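Local coordinates for protein DELTA1-pyrroline-2-carboxylate reductase (Thermococcus litoralis DSM 5473, PDB 6T3E) that catalyses the reduction of delta1-pyrroline-2-carboxylate to L-proline, binding NADH as the cofactor, a reaction linked to L-hydroxyproline metabolism, at residues Glu177-Tyr182 with Ile202-Val207; Gly155-Gly160 with Glu208-Ala213; Gln162-Leu167 with Ala189-Glu194; Lys149-Ala154 with Ser217-Val222. One frame throughout, in Å; residues are numbered along the deposited sequence.

Contact 1 (Glu177-Tyr182 with Ile202-Val207); sequences EKALVY and IEIKTV
A179 and I204 meet at the centre, the A179 methyl CB lying 3.7 Å from CG1 of I204. I202 brings its CD1 to the same methyl, while I204 turns its other branch, CG2, toward V181 CG1 at 4.0 Å. On this face A179, V181 and I204 form an apolar strip that the methyl CG2 of T206 extends by touching V181 CG1; L167 of helix 161-173 and F192, A193 and M196 of helix 186-200 lie against it. On the L180 side of the sheet, V207 packs against L180. With chi1 at -56°, V207 CG1 stands opposite its own carbonyl carbon and meets L180 CD2 at 3.8 Å, the two side chains crossing at about a right angle; V207 CG2 reaches Y182 CB. An alanine here loses both branches and would probably open a gap between L180, Y182 CB and the helix residues E212 and A213.

Four backbone hydrogen bonds join the two segments. A179 N donates to E203 O and A179 O accepts from K205 N, each at 3.0 Å; V181 N donates to K205 O at 3.2 Å, and V207 N closes the series on V181 O at 2.9 Å. A179 and V181 thus each bond to the residues flanking their bridge partners, as parallel strands do. At the polar edge K178 NZ and E203 OE2 stay 5.7 Å apart, opposite charges without contact. This is the pairing of strands 178-182 and 203-206 in a beta-alpha-beta crossover of a Rossmann-type domain, with Y182 touching the NADH.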
# COMPACT_ATOMS: atom_id res chain seq x y z
N GLU B 177 -37.41 1.49 -14.69
CA GLU B 177 -38.77 1.38 -14.18
C GLU B 177 -38.97 0.21 -13.21
O GLU B 177 -39.69 0.36 -12.22
CB GLU B 177 -39.76 1.22 -15.34
CG GLU B 177 -40.43 2.50 -15.77
CD GLU B 177 -40.93 2.42 -17.20
OE1 GLU B 177 -41.49 1.36 -17.56
OE2 GLU B 177 -40.77 3.41 -17.95
N LYS B 178 -38.33 -0.93 -13.47
CA LYS B 178 -38.55 -2.12 -12.67
C LYS B 178 -37.27 -2.93 -12.60
O LYS B 178 -36.49 -2.98 -13.56
CB LYS B 178 -39.71 -2.94 -13.28
CG LYS B 178 -39.85 -4.37 -12.82
CD LYS B 178 -40.45 -5.21 -13.94
CE LYS B 178 -40.64 -6.65 -13.51
NZ LYS B 178 -41.31 -7.50 -14.54
N ALA B 179 -37.05 -3.57 -11.45
CA ALA B 179 -35.84 -4.34 -11.21
C ALA B 179 -36.18 -5.75 -10.73
O ALA B 179 -37.17 -5.95 -10.02
CB ALA B 179 -34.91 -3.63 -10.20
N LEU B 180 -35.35 -6.71 -11.14
CA LEU B 180 -35.46 -8.12 -10.75
C LEU B 180 -34.18 -8.56 -10.06
O LEU B 180 -33.08 -8.33 -10.58
CB LEU B 180 -35.71 -9.01 -11.97
CG LEU B 180 -36.87 -8.60 -12.88
CD1 LEU B 180 -36.90 -9.44 -14.14
CD2 LEU B 180 -38.18 -8.69 -12.10
N VAL B 181 -34.32 -9.18 -8.90
CA VAL B 181 -33.17 -9.51 -8.07
C VAL B 181 -33.20 -11.00 -7.76
O VAL B 181 -34.24 -11.55 -7.38
CB VAL B 181 -33.14 -8.63 -6.80
CG1 VAL B 181 -34.43 -8.74 -6.00
CG2 VAL B 181 -31.91 -8.93 -5.95
N TYR B 182 -32.06 -11.67 -7.98
CA TYR B 182 -31.90 -13.07 -7.64
C TYR B 182 -30.67 -13.23 -6.77
O TYR B 182 -29.62 -12.65 -7.05
CB TYR B 182 -31.76 -13.92 -8.90
CG TYR B 182 -31.18 -15.28 -8.61
CD1 TYR B 182 -31.94 -16.26 -7.96
CD2 TYR B 182 -29.87 -15.59 -8.96
CE1 TYR B 182 -31.40 -17.50 -7.68
CE2 TYR B 182 -29.34 -16.83 -8.69
CZ TYR B 182 -30.10 -17.78 -8.05
OH TYR B 182 -29.55 -19.00 -7.78
N ILE B 202 -38.71 2.76 -7.09
CA ILE B 202 -39.01 1.91 -8.22
C ILE B 202 -39.47 0.56 -7.68
O ILE B 202 -39.16 0.19 -6.55
CB ILE B 202 -37.82 1.70 -9.18
CG1 ILE B 202 -36.65 1.02 -8.45
CG2 ILE B 202 -37.39 3.01 -9.83
CD1 ILE B 202 -35.68 0.29 -9.36
N GLU B 203 -40.21 -0.16 -8.51
CA GLU B 203 -40.69 -1.49 -8.15
C GLU B 203 -39.57 -2.51 -8.30
O GLU B 203 -38.90 -2.58 -9.34
CB GLU B 203 -41.89 -1.88 -9.01
CG GLU B 203 -42.43 -3.26 -8.70
CD GLU B 203 -43.44 -3.74 -9.72
OE1 GLU B 203 -44.13 -2.89 -10.32
OE2 GLU B 203 -43.54 -4.97 -9.92
N ILE B 204 -39.33 -3.30 -7.25
CA ILE B 204 -38.32 -4.34 -7.29
C ILE B 204 -38.94 -5.65 -6.81
O ILE B 204 -39.49 -5.72 -5.70
CB ILE B 204 -37.08 -3.98 -6.45
CG1 ILE B 204 -36.46 -2.68 -7.00
CG2 ILE B 204 -36.07 -5.11 -6.50
CD1 ILE B 204 -35.56 -1.93 -6.02
N LYS B 205 -38.84 -6.68 -7.64
CA LYS B 205 -39.43 -7.97 -7.36
C LYS B 205 -38.33 -9.00 -7.35
O LYS B 205 -37.44 -9.00 -8.21
CB LYS B 205 -40.49 -8.35 -8.40
CG LYS B 205 -41.86 -7.74 -8.16
CD LYS B 205 -42.75 -8.72 -7.41
CE LYS B 205 -43.71 -8.01 -6.47
NZ LYS B 205 -44.52 -9.00 -5.70
N THR B 206 -38.37 -9.87 -6.35
CA THR B 206 -37.41 -10.95 -6.28
C THR B 206 -37.86 -12.04 -7.25
O THR B 206 -39.03 -12.41 -7.27
CB THR B 206 -37.33 -11.51 -4.86
OG1 THR B 206 -38.57 -12.14 -4.54
CG2 THR B 206 -37.05 -10.40 -3.87
N VAL B 207 -36.92 -12.53 -8.06
CA VAL B 207 -37.16 -13.68 -8.93
C VAL B 207 -36.36 -14.87 -8.36
O VAL B 207 -35.46 -14.69 -7.53
CB VAL B 207 -36.80 -13.40 -10.41
CG1 VAL B 207 -37.55 -12.20 -10.93
CG2 VAL B 207 -35.30 -13.21 -10.58

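Contact 2 (Gly155-Gly160 with Glu208-Ala213); sequences GIIGAG and ESAREA. With NAI (1,4-dihydronicotinamide adenine dinucleotide), chain F.
I157 leans from its strand onto A210 and A213 of helix 210-215. Its CB is directed at the helix; from there CG1, held beside the backbone N (chi1 -71°), passes 4.4 Å from the methyl CB of A213. CD1 continues along the extended chain to A210, where it meets CB at 4.2 Å and the carbonyl O at 4.1 Å. The contact is apolar and rather loose, with no hydrogen bond across it, and V231 also touches I157. Two residues earlier, G155 CA lies 4.0 Å from A213 O; any side chain there would probably run into that carbonyl. S209 caps the helix, its OG accepting a weak bond from E212 N.

Past I157 the strand runs into the turn 158-160, which lies along the cofactor. G158 CA sits 3.8 Å from NAI O4B, and G160 CA 3.2 Å from NAI O5B, where a beta carbon would probably collide with the ligand. A159, centre of an inverse gamma turn, gives its N-H to D183, whose other carboxylate oxygen is hydrogen-bonded to NAI. Strand, glycine turn and following helix fit the dinucleotide-binding GxGxxA motif of Rossmann folds.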
# COMPACT_ATOMS: atom_id res chain seq x y z
N GLY B 155 -31.81 -6.21 -14.19
CA GLY B 155 -31.70 -7.47 -13.46
C GLY B 155 -30.46 -7.45 -12.58
O GLY B 155 -29.39 -6.99 -13.00
N ILE B 156 -30.61 -7.97 -11.37
CA ILE B 156 -29.54 -7.97 -10.38
C ILE B 156 -29.32 -9.39 -9.90
O ILE B 156 -30.25 -10.06 -9.44
CB ILE B 156 -29.86 -7.04 -9.20
CG1 ILE B 156 -30.41 -5.71 -9.72
CG2 ILE B 156 -28.63 -6.81 -8.37
CD1 ILE B 156 -30.84 -4.74 -8.66
N ILE B 157 -28.08 -9.86 -10.01
CA ILE B 157 -27.67 -11.17 -9.54
C ILE B 157 -26.65 -10.95 -8.44
O ILE B 157 -25.57 -10.40 -8.69
CB ILE B 157 -27.09 -12.02 -10.68
CG1 ILE B 157 -28.20 -12.45 -11.63
CG2 ILE B 157 -26.36 -13.25 -10.14
CD1 ILE B 157 -27.71 -12.82 -12.98
N GLY B 158 -26.99 -11.39 -7.22
CA GLY B 158 -26.22 -11.12 -6.02
C GLY B 158 -26.68 -9.84 -5.33
O GLY B 158 -26.25 -8.75 -5.71
N ALA B 159 -27.51 -9.95 -4.30
CA ALA B 159 -28.11 -8.77 -3.67
C ALA B 159 -27.34 -8.38 -2.41
O ALA B 159 -27.86 -8.36 -1.30
CB ALA B 159 -29.58 -9.02 -3.36
N GLY B 160 -26.06 -8.06 -2.59
CA GLY B 160 -25.18 -7.72 -1.50
C GLY B 160 -24.96 -6.23 -1.35
O GLY B 160 -25.79 -5.41 -1.75
N GLU B 208 -36.66 -16.08 -8.85
CA GLU B 208 -36.20 -17.32 -8.22
C GLU B 208 -35.30 -18.13 -9.16
O GLU B 208 -35.19 -19.36 -9.01
CB GLU B 208 -37.41 -18.14 -7.76
CG GLU B 208 -37.17 -19.07 -6.58
CD GLU B 208 -36.60 -18.32 -5.39
OE1 GLU B 208 -37.21 -17.31 -4.93
OE2 GLU B 208 -35.55 -18.79 -4.91
N SER B 209 -34.61 -17.47 -10.08
CA SER B 209 -33.52 -18.09 -10.82
C SER B 209 -32.69 -17.00 -11.49
O SER B 209 -33.22 -15.96 -11.90
CB SER B 209 -34.01 -19.08 -11.90
OG SER B 209 -34.87 -18.44 -12.82
N ALA B 210 -31.38 -17.25 -11.60
CA ALA B 210 -30.51 -16.34 -12.34
C ALA B 210 -30.92 -16.26 -13.81
O ALA B 210 -30.77 -15.20 -14.43
CB ALA B 210 -29.05 -16.78 -12.22
N ARG B 211 -31.46 -17.35 -14.36
CA ARG B 211 -31.89 -17.36 -15.76
C ARG B 211 -32.94 -16.28 -16.01
O ARG B 211 -32.84 -15.51 -16.97
CB ARG B 211 -32.46 -18.73 -16.12
CG ARG B 211 -32.93 -18.87 -17.56
CD ARG B 211 -32.70 -20.29 -18.09
NE ARG B 211 -32.81 -20.37 -19.55
CZ ARG B 211 -33.30 -21.40 -20.22
NH1 ARG B 211 -33.72 -22.48 -19.58
NH2 ARG B 211 -33.35 -21.36 -21.54
N GLU B 212 -33.94 -16.20 -15.13
CA GLU B 212 -35.03 -15.25 -15.34
C GLU B 212 -34.55 -13.81 -15.25
O GLU B 212 -34.94 -12.96 -16.06
CB GLU B 212 -36.15 -15.50 -14.31
CG GLU B 212 -37.34 -14.59 -14.48
CD GLU B 212 -38.43 -14.90 -13.50
OE1 GLU B 212 -39.36 -14.07 -13.34
OE2 GLU B 212 -38.35 -15.98 -12.87
N ALA B 213 -33.70 -13.50 -14.26
CA ALA B 213 -33.19 -12.14 -14.14
C ALA B 213 -32.36 -11.76 -15.35
O ALA B 213 -32.41 -10.61 -15.80
CB ALA B 213 -32.36 -12.00 -12.86
PA NAI F . -21.53 -9.31 -0.22
O1A NAI F . -21.08 -10.57 0.47
O2A NAI F . -22.06 -8.32 0.80
O5B NAI F . -22.63 -9.60 -1.41
C5B NAI F . -22.32 -10.71 -2.24
C4B NAI F . -23.68 -11.36 -2.75
O4B NAI F . -23.44 -12.25 -3.65
C3B NAI F . -24.35 -12.12 -1.58
O3B NAI F . -25.59 -11.60 -1.38
C2B NAI F . -24.38 -13.58 -2.05
O2B NAI F . -25.57 -14.31 -1.46
C1B NAI F . -24.47 -13.46 -3.34
N9A NAI F . -24.06 -14.65 -4.04
C8A NAI F . -22.90 -15.28 -3.79
N7A NAI F . -22.83 -16.33 -4.60
C5A NAI F . -23.95 -16.36 -5.35
C6A NAI F . -24.36 -17.24 -6.32
N6A NAI F . -23.76 -18.43 -6.88
N1A NAI F . -25.53 -17.06 -6.93
C2A NAI F . -26.30 -16.00 -6.59
N3A NAI F . -25.90 -15.13 -5.63
C4A NAI F . -24.71 -15.33 -5.01
O3 NAI F . -20.18 -8.70 -0.98
PN NAI F . -20.19 -7.34 -1.94
O1N NAI F . -19.58 -6.25 -1.07
O2N NAI F . -21.59 -7.01 -2.40
O5D NAI F . -19.26 -7.59 -3.24
C5D NAI F . -19.86 -8.20 -4.33
C4D NAI F . -18.74 -8.56 -5.35
O4D NAI F . -18.20 -7.48 -5.88
C3D NAI F . -17.60 -9.30 -4.64
O3D NAI F . -17.15 -10.32 -5.45
C2D NAI F . -16.48 -8.26 -4.50
O2D NAI F . -15.14 -8.99 -4.38
C1D NAI F . -16.61 -7.57 -5.61
N1N NAI F . -16.08 -6.20 -5.43
C2N NAI F . -15.32 -5.55 -6.48
C3N NAI F . -15.19 -4.00 -6.50
C7N NAI F . -14.98 -3.37 -7.90
O7N NAI F . -15.00 -4.08 -8.84
N7N NAI F . -14.77 -1.91 -8.04
C4N NAI F . -15.85 -3.17 -5.43
C5N NAI F . -16.15 -3.94 -4.14
C6N NAI F . -16.33 -5.47 -4.20

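Contact 3 (Gln162-Leu167 with Ala189-Glu194); sequences QARTQL and AKKFAE. With NAI (1,4-dihydronicotinamide adenine dinucleotide), chain F.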
# COMPACT_ATOMS: atom_id res chain seq x y z
N GLN B 162 -22.58 -4.35 -2.82
CA GLN B 162 -22.30 -3.68 -4.08
C GLN B 162 -23.56 -3.50 -4.92
O GLN B 162 -23.75 -2.46 -5.55
CB GLN B 162 -21.25 -4.45 -4.88
CG GLN B 162 -19.85 -4.41 -4.25
CD GLN B 162 -19.52 -3.04 -3.67
OE1 GLN B 162 -19.74 -1.98 -4.32
NE2 GLN B 162 -19.00 -3.05 -2.45
N ALA B 163 -24.46 -4.49 -4.91
CA ALA B 163 -25.64 -4.43 -5.76
C ALA B 163 -26.49 -3.20 -5.46
O ALA B 163 -27.14 -2.67 -6.37
CB ALA B 163 -26.49 -5.69 -5.60
N ARG B 164 -26.51 -2.74 -4.21
CA ARG B 164 -27.32 -1.57 -3.87
C ARG B 164 -26.82 -0.32 -4.59
O ARG B 164 -27.59 0.34 -5.31
CB ARG B 164 -27.33 -1.37 -2.37
CG ARG B 164 -28.15 -2.37 -1.64
CD ARG B 164 -27.73 -2.42 -0.19
NE ARG B 164 -28.81 -2.89 0.67
CZ ARG B 164 -29.09 -4.17 0.87
NH1 ARG B 164 -28.37 -5.11 0.25
NH2 ARG B 164 -30.09 -4.49 1.68
N THR B 165 -25.53 -0.00 -4.45
CA THR B 165 -24.98 1.14 -5.17
C THR B 165 -24.92 0.89 -6.67
O THR B 165 -24.94 1.84 -7.46
CB THR B 165 -23.59 1.46 -4.64
OG1 THR B 165 -22.82 0.26 -4.60
CG2 THR B 165 -23.68 2.07 -3.24
N GLN B 166 -24.82 -0.38 -7.08
CA GLN B 166 -24.85 -0.67 -8.50
C GLN B 166 -26.18 -0.25 -9.10
O GLN B 166 -26.22 0.48 -10.10
CB GLN B 166 -24.61 -2.16 -8.74
CG GLN B 166 -23.15 -2.56 -8.69
CD GLN B 166 -22.35 -2.01 -9.83
OE1 GLN B 166 -22.82 -1.93 -10.98
NE2 GLN B 166 -21.10 -1.63 -9.53
N LEU B 167 -27.29 -0.68 -8.48
CA LEU B 167 -28.60 -0.31 -9.01
C LEU B 167 -28.83 1.19 -8.87
O LEU B 167 -29.39 1.82 -9.78
CB LEU B 167 -29.71 -1.09 -8.31
CG LEU B 167 -31.12 -0.83 -8.85
CD1 LEU B 167 -31.26 -1.28 -10.30
CD2 LEU B 167 -32.22 -1.46 -7.98
N ALA B 189 -32.16 -11.18 -0.89
CA ALA B 189 -32.99 -10.73 -2.00
C ALA B 189 -34.23 -9.99 -1.51
O ALA B 189 -34.60 -8.96 -2.08
CB ALA B 189 -33.38 -11.92 -2.88
N LYS B 190 -34.87 -10.49 -0.46
CA LYS B 190 -36.06 -9.84 0.07
C LYS B 190 -35.71 -8.48 0.66
O LYS B 190 -36.33 -7.46 0.32
CB LYS B 190 -36.70 -10.74 1.14
CG LYS B 190 -38.07 -10.30 1.62
CD LYS B 190 -38.63 -11.28 2.65
CE LYS B 190 -39.87 -10.71 3.32
NZ LYS B 190 -40.47 -11.63 4.32
N LYS B 191 -34.67 -8.44 1.49
CA LYS B 191 -34.26 -7.18 2.10
C LYS B 191 -33.85 -6.18 1.04
O LYS B 191 -34.14 -4.99 1.15
CB LYS B 191 -33.13 -7.43 3.09
CG LYS B 191 -33.02 -6.37 4.14
CD LYS B 191 -31.86 -6.60 5.07
CE LYS B 191 -31.40 -5.27 5.68
NZ LYS B 191 -32.47 -4.63 6.52
N PHE B 192 -33.19 -6.65 -0.01
CA PHE B 192 -32.81 -5.78 -1.11
C PHE B 192 -34.04 -5.21 -1.82
O PHE B 192 -34.14 -4.00 -2.03
CB PHE B 192 -31.92 -6.54 -2.10
CG PHE B 192 -31.35 -5.68 -3.19
CD1 PHE B 192 -32.12 -5.36 -4.30
CD2 PHE B 192 -30.05 -5.22 -3.12
CE1 PHE B 192 -31.61 -4.58 -5.32
CE2 PHE B 192 -29.52 -4.43 -4.14
CZ PHE B 192 -30.31 -4.11 -5.23
N ALA B 193 -34.96 -6.09 -2.23
CA ALA B 193 -36.13 -5.62 -2.98
C ALA B 193 -36.96 -4.63 -2.16
O ALA B 193 -37.34 -3.57 -2.66
CB ALA B 193 -36.98 -6.81 -3.42
N GLU B 194 -37.21 -4.94 -0.89
CA GLU B 194 -37.99 -4.04 -0.05
C GLU B 194 -37.26 -2.72 0.14
O GLU B 194 -37.77 -1.65 -0.22
CB GLU B 194 -38.27 -4.68 1.30
CG GLU B 194 -39.25 -5.84 1.27
CD GLU B 194 -39.35 -6.55 2.61
OE1 GLU B 194 -38.76 -6.03 3.59
OE2 GLU B 194 -40.00 -7.62 2.69
PA NAI F . -21.53 -9.31 -0.22
O1A NAI F . -21.08 -10.57 0.47
O2A NAI F . -22.06 -8.32 0.80
O5B NAI F . -22.63 -9.60 -1.41
C5B NAI F . -22.32 -10.71 -2.24
C4B NAI F . -23.68 -11.36 -2.75
O4B NAI F . -23.44 -12.25 -3.65
C3B NAI F . -24.35 -12.12 -1.58
O3B NAI F . -25.59 -11.60 -1.38
C2B NAI F . -24.38 -13.58 -2.05
O2B NAI F . -25.57 -14.31 -1.46
C1B NAI F . -24.47 -13.46 -3.34
N9A NAI F . -24.06 -14.65 -4.04
C8A NAI F . -22.90 -15.28 -3.79
N7A NAI F . -22.83 -16.33 -4.60
C5A NAI F . -23.95 -16.36 -5.35
C6A NAI F . -24.36 -17.24 -6.32
N6A NAI F . -23.76 -18.43 -6.88
N1A NAI F . -25.53 -17.06 -6.93
C2A NAI F . -26.30 -16.00 -6.59
N3A NAI F . -25.90 -15.13 -5.63
C4A NAI F . -24.71 -15.33 -5.01
O3 NAI F . -20.18 -8.70 -0.98
PN NAI F . -20.19 -7.34 -1.94
O1N NAI F . -19.58 -6.25 -1.07
O2N NAI F . -21.59 -7.01 -2.40
O5D NAI F . -19.26 -7.59 -3.24
C5D NAI F . -19.86 -8.20 -4.33
C4D NAI F . -18.74 -8.56 -5.35
O4D NAI F . -18.20 -7.48 -5.88
C3D NAI F . -17.60 -9.30 -4.64
O3D NAI F . -17.15 -10.32 -5.45
C2D NAI F . -16.48 -8.26 -4.50
O2D NAI F . -15.14 -8.99 -4.38
C1D NAI F . -16.61 -7.57 -5.61
N1N NAI F . -16.08 -6.20 -5.43
C2N NAI F . -15.32 -5.55 -6.48
C3N NAI F . -15.19 -4.00 -6.50
C7N NAI F . -14.98 -3.37 -7.90
O7N NAI F . -15.00 -4.08 -8.84
N7N NAI F . -14.77 -1.91 -8.04
C4N NAI F . -15.85 -3.17 -5.43
C5N NAI F . -16.15 -3.94 -4.14
C6N NAI F . -16.33 -5.47 -4.20
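Q162 N donates to the pyrophosphate oxygen O2N of NAI at 2.9 Å, nearly straight at 175°, while the same helix packs A163, R164 and L167 against F192 of helix 186-200. The Q162 side chain follows the cofactor: bent at chi2 (-40°), it lays CG beside NAI O5D and brings CD to 3.5 Å from NAI C5N on the dihydronicotinamide ring. An alanine in its place, ending at CB, would probably leave this part of the dihydronicotinamide without the amide that packs on C5N.

F192 drives its ring edge between the helices. CE2 points at the backbone, 3.5 Å from R164 N and near the ring plane, and lies 3.6 Å from A163 CB; CE1 lies 4.1 Å from L167 CD2, which comes in obliquely. R164 slides past the ring in the opposite direction, its CG 3.5 Å from F192 CE2. The guanidinium then stands almost perpendicular to the ring, 82° between planes, with F192 CD2 over one of its faces.

R164 NH1 is hydrogen-bonded to G160 O, and NH2 makes a long, weak ion pair with E195, which also forms a salt bridge with K191 NZ. That shared carboxylate probably eases the nearness of the two positive groups. The first turn of helix 161-173 thus meets the pyrophosphate through a backbone N-H, and the helix dipole would probably favour the negative charge there.

Contact 4 (Lys149-Ala154 with Ser217-Val222); sequences KDSKIA and SDILIV
D218 brings its carboxylate to the backbone amides of K152 and I153, its CG set beside its own N and opposite its carbonyl carbon (chi1 -69°), with chi2 at -40° turning OD2 to both amides. K152 N and I153 N each donate to D218 OD2 at 3.2 Å, nearly straight, arriving from opposite faces of the carboxylate plane on the anti side. OD1 has salt bridges to R148 and R237, so both oxygens of this buried acid are occupied.

The return grip is made by I153 O, which accepts from two successive amides, D218 N at 2.7 Å and I219 N at 3.3 Å; the second lies in the carbonyl plane. S151 packs its CB 3.7 Å from D218 CB and 3.9 Å from I219 CD1, while its OG is hydrogen-bonded to R148 O. One step further the two segments pair as parallel strands, A154 bridging I219.

Strand 153-157 is flanked here by 178-182 on one side and by 219-222 on the other, with 241-244 next beyond. Helix 161-173 covers the face of A154 and I219, through L167 on A154 and V170 on I219.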
# COMPACT_ATOMS: atom_id res chain seq x y z
N LYS B 149 -30.31 3.69 -24.21
CA LYS B 149 -30.93 4.82 -23.52
C LYS B 149 -32.37 4.53 -23.13
O LYS B 149 -32.87 5.10 -22.15
CB LYS B 149 -30.85 6.07 -24.40
CG LYS B 149 -29.71 7.00 -24.02
CD LYS B 149 -29.60 8.15 -24.98
CE LYS B 149 -28.31 8.92 -24.78
NZ LYS B 149 -28.45 9.91 -23.67
N ASP B 150 -33.04 3.62 -23.84
CA ASP B 150 -34.41 3.25 -23.53
C ASP B 150 -34.50 2.04 -22.60
O ASP B 150 -35.54 1.38 -22.56
CB ASP B 150 -35.19 2.99 -24.82
CG ASP B 150 -34.59 1.87 -25.67
OD1 ASP B 150 -33.44 1.44 -25.40
OD2 ASP B 150 -35.28 1.43 -26.62
N SER B 151 -33.45 1.77 -21.82
CA SER B 151 -33.48 0.65 -20.89
C SER B 151 -34.39 0.97 -19.71
O SER B 151 -34.28 2.04 -19.10
CB SER B 151 -32.06 0.35 -20.37
OG SER B 151 -31.13 0.16 -21.42
N LYS B 152 -35.31 0.05 -19.38
CA LYS B 152 -36.20 0.28 -18.25
C LYS B 152 -36.19 -0.84 -17.22
O LYS B 152 -36.49 -0.58 -16.05
CB LYS B 152 -37.65 0.56 -18.70
CG LYS B 152 -38.17 -0.17 -19.95
CD LYS B 152 -39.69 -0.35 -19.85
CE LYS B 152 -40.33 -1.17 -20.99
NZ LYS B 152 -40.49 -0.43 -22.27
N ILE B 153 -35.84 -2.07 -17.59
CA ILE B 153 -35.82 -3.21 -16.69
C ILE B 153 -34.37 -3.57 -16.41
O ILE B 153 -33.57 -3.74 -17.34
CB ILE B 153 -36.58 -4.42 -17.27
CG1 ILE B 153 -37.97 -4.02 -17.81
CG2 ILE B 153 -36.76 -5.49 -16.23
CD1 ILE B 153 -38.11 -4.04 -19.34
N ALA B 154 -34.01 -3.66 -15.13
CA ALA B 154 -32.67 -4.00 -14.70
C ALA B 154 -32.70 -5.28 -13.87
O ALA B 154 -33.50 -5.39 -12.94
CB ALA B 154 -32.04 -2.88 -13.88
N SER B 217 -33.65 -8.76 -18.60
CA SER B 217 -32.89 -7.55 -18.30
C SER B 217 -32.63 -6.71 -19.54
O SER B 217 -32.28 -7.23 -20.60
CB SER B 217 -31.55 -7.91 -17.67
OG SER B 217 -31.71 -8.40 -16.36
N ASP B 218 -32.79 -5.39 -19.39
CA ASP B 218 -32.18 -4.45 -20.33
C ASP B 218 -30.76 -4.11 -19.88
O ASP B 218 -29.87 -3.96 -20.72
CB ASP B 218 -33.04 -3.19 -20.44
CG ASP B 218 -34.38 -3.43 -21.14
OD1 ASP B 218 -34.43 -4.20 -22.14
OD2 ASP B 218 -35.40 -2.85 -20.70
N ILE B 219 -30.55 -4.01 -18.56
CA ILE B 219 -29.24 -3.86 -17.94
C ILE B 219 -29.12 -4.91 -16.85
O ILE B 219 -30.01 -5.05 -16.00
CB ILE B 219 -29.05 -2.46 -17.32
CG1 ILE B 219 -29.05 -1.39 -18.41
CG2 ILE B 219 -27.75 -2.39 -16.52
CD1 ILE B 219 -29.07 0.02 -17.87
N LEU B 220 -28.02 -5.65 -16.85
CA LEU B 220 -27.80 -6.69 -15.86
C LEU B 220 -26.68 -6.30 -14.92
O LEU B 220 -25.60 -5.90 -15.37
CB LEU B 220 -27.48 -8.03 -16.53
CG LEU B 220 -27.21 -9.20 -15.57
CD1 LEU B 220 -28.45 -9.49 -14.74
CD2 LEU B 220 -26.76 -10.42 -16.33
N ILE B 221 -26.92 -6.45 -13.63
CA ILE B 221 -25.95 -6.15 -12.59
C ILE B 221 -25.57 -7.48 -11.95
O ILE B 221 -26.44 -8.20 -11.43
CB ILE B 221 -26.51 -5.18 -11.54
CG1 ILE B 221 -26.69 -3.77 -12.11
CG2 ILE B 221 -25.63 -5.16 -10.30
CD1 ILE B 221 -27.73 -2.95 -11.36
N VAL B 222 -24.28 -7.81 -11.98
CA VAL B 222 -23.74 -9.01 -11.34
C VAL B 222 -22.72 -8.55 -10.30
O VAL B 222 -21.74 -7.88 -10.66
CB VAL B 222 -23.11 -9.98 -12.36
CG1 VAL B 222 -23.01 -11.36 -11.77
CG2 VAL B 222 -23.93 -10.03 -13.66

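Strand 153-157 ties the set together. On one side it pairs with strand 178-182, where I156 N lies 2.6 Å from L180 O and L180 N 2.9 Å from A154 O, joining contacts 2 and 4 to contact 1. On the other, I157 N lies 2.7 Å from I221 O, joining contact 2 to contact 4. Contact 3 lies against this sheet: F192 CE1 comes 3.4 Å from I156 CD1, and L167 CD2 3.9 Å from I204 CD1. Contacts 2 and 3, centres about 11 Å apart, both touch the NADH, one at the glycine turn and one at Q162; the side chain of A163 is about 14 Å from the bound proline.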